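Local coordinates for protein AceL NrdHF-1-1 Intein (Metagenome, PDB 6ZGQ) that is a naturally split class 3 intein, here a splice-inactive variant, whose active form probably carries out protein trans-splicing, excising itself and joining its flanking sequences, at residues A[7-11]-A[22-26]. Sequence-based numbering, arbitrary orientation.
Sequences ALLVG and NIENI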
loop_
_atom_site.group_PDB
_atom_site.type_symbol
_atom_site.label_atom_id
_atom_site.label_comp_id
_atom_site.label_asym_id
_atom_site.label_seq_id
_atom_site.Cartn_x
_atom_site.Cartn_y
_atom_site.Cartn_z
ATOM N N ALA A 7 -7.502 -5.460 2.412
ATOM C CA ALA A 7 -7.144 -5.725 1.010
ATOM C C ALA A 7 -7.042 -4.438 0.179
ATOM O O ALA A 7 -7.471 -3.374 0.647
ATOM C CB ALA A 7 -8.190 -6.663 0.427
ATOM N N LEU A 8 -6.465 -4.556 -1.026
ATOM C CA LEU A 8 -6.293 -3.451 -1.994
ATOM C C LEU A 8 -7.198 -3.692 -3.201
ATOM O O LEU A 8 -7.334 -4.852 -3.609
ATOM C CB LEU A 8 -4.835 -3.396 -2.467
ATOM C CG LEU A 8 -3.799 -3.227 -1.361
ATOM C CD1 LEU A 8 -2.411 -3.606 -1.851
ATOM C CD2 LEU A 8 -3.809 -1.798 -0.846
ATOM N N LEU A 9 -7.766 -2.617 -3.770
ATOM C CA LEU A 9 -8.684 -2.693 -4.925
ATOM C C LEU A 9 -8.016 -3.467 -6.055
ATOM O O LEU A 9 -6.814 -3.276 -6.287
ATOM C CB LEU A 9 -9.058 -1.290 -5.421
ATOM C CG LEU A 9 -10.085 -1.249 -6.553
ATOM C CD1 LEU A 9 -11.400 -1.847 -6.087
ATOM C CD2 LEU A 9 -10.288 0.170 -7.048
ATOM N N VAL A 10 -8.780 -4.326 -6.740
ATOM C CA VAL A 10 -8.281 -5.083 -7.906
ATOM C C VAL A 10 -7.625 -4.096 -8.882
ATOM O O VAL A 10 -8.085 -2.943 -8.995
ATOM C CB VAL A 10 -9.400 -5.912 -8.602
ATOM C CG1 VAL A 10 -10.516 -5.026 -9.149
ATOM C CG2 VAL A 10 -8.831 -6.799 -9.703
ATOM N N GLY A 11 -6.533 -4.533 -9.519
ATOM C CA GLY A 11 -5.842 -3.748 -10.535
ATOM C C GLY A 11 -4.796 -2.814 -9.964
ATOM O O GLY A 11 -4.067 -2.190 -10.732
ATOM N N ASN A 22 -0.144 -6.437 -11.807
ATOM C CA ASN A 22 -1.518 -6.369 -11.278
ATOM C C ASN A 22 -1.612 -7.295 -10.064
ATOM O O ASN A 22 -1.216 -8.461 -10.157
ATOM C CB ASN A 22 -2.534 -6.762 -12.360
ATOM C CG ASN A 22 -2.461 -5.861 -13.577
ATOM O OD1 ASN A 22 -2.144 -4.683 -13.461
ATOM N ND2 ASN A 22 -2.755 -6.410 -14.748
ATOM N N ILE A 23 -2.070 -6.758 -8.930
ATOM C CA ILE A 23 -2.067 -7.488 -7.652
ATOM C C ILE A 23 -2.807 -8.826 -7.795
ATOM O O ILE A 23 -2.360 -9.820 -7.227
ATOM C CB ILE A 23 -2.609 -6.633 -6.477
ATOM C CG1 ILE A 23 -2.420 -7.367 -5.137
ATOM C CG2 ILE A 23 -4.070 -6.241 -6.708
ATOM C CD1 ILE A 23 -2.465 -6.467 -3.924
ATOM N N GLU A 24 -3.893 -8.854 -8.582
ATOM C CA GLU A 24 -4.713 -10.074 -8.772
ATOM C C GLU A 24 -3.940 -11.189 -9.486
ATOM O O GLU A 24 -4.428 -12.326 -9.520
ATOM C CB GLU A 24 -5.989 -9.786 -9.568
ATOM C CG GLU A 24 -5.733 -9.289 -10.985
ATOM C CD GLU A 24 -5.801 -7.779 -11.116
ATOM O OE1 GLU A 24 -5.582 -7.069 -10.111
ATOM O OE2 GLU A 24 -6.086 -7.305 -12.231
ATOM N N ASN A 25 -2.782 -10.852 -10.073
ATOM C CA ASN A 25 -1.916 -11.809 -10.787
ATOM C C ASN A 25 -0.688 -12.224 -9.966
ATOM O O ASN A 25 0.080 -13.061 -10.432
ATOM C CB ASN A 25 -1.460 -11.234 -12.137
ATOM C CG ASN A 25 -2.613 -10.984 -13.078
ATOM O OD1 ASN A 25 -2.720 -9.915 -13.673
ATOM N ND2 ASN A 25 -3.493 -11.966 -13.209
ATOM N N ILE A 26 -0.506 -11.657 -8.767
ATOM C CA ILE A 26 0.623 -12.012 -7.883
ATOM C C ILE A 26 0.420 -13.445 -7.360
ATOM O O ILE A 26 -0.692 -13.787 -6.931
ATOM C CB ILE A 26 0.760 -11.018 -6.700
ATOM C CG1 ILE A 26 1.199 -9.624 -7.190
ATOM C CG2 ILE A 26 1.713 -11.555 -5.633
ATOM C CD1 ILE A 26 2.646 -9.533 -7.624
HETATM O O HOH W 1 -4.308 -2.480 -13.543
#
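Ile23, Gly11 and Glu24 carry most of this 256 Å² interface, which joins the short N-terminal strand 8-9 and the turn after it to the 3-10 segment 23-25 that follows strand 20-22. Ile23, with 68 Å² covered, directs its CA-to-CB bond toward 7-11; its CD1 meets Leu8 CD1 at 3.5 Å, an apolar contact between two buried side chains, while its CG2 lies 4.1 Å from Gly11 N. Gly11 N donates a hydrogen bond to Glu24 OE1 (2.8 Å, with 141° at the hydrogen), so the carboxylate accepts from a backbone amide. Glu24 OE1 also touches Val10 CG2 at 3.3 Å. Gly11 adopts phi 88°, which favours glycine. A water donating to Gly11 O (2.8 Å) and to Asn22 OD1 (3.1 Å) bridges the two segments; Asn22 OD1 additionally accepts from Lys13 NZ. Backbone bonding of Ile23 with Thr12 continues the link beyond Gly11, in keeping with the antiparallel pairing of strands 13-15 and 20-22 in this all-beta intein fold. The chemistry thus divides into a buried hydrocarbon contact at Leu8 and a polar, partly hydrated one at Gly11, where a side-chain carboxylate satisfies a main-chain amide.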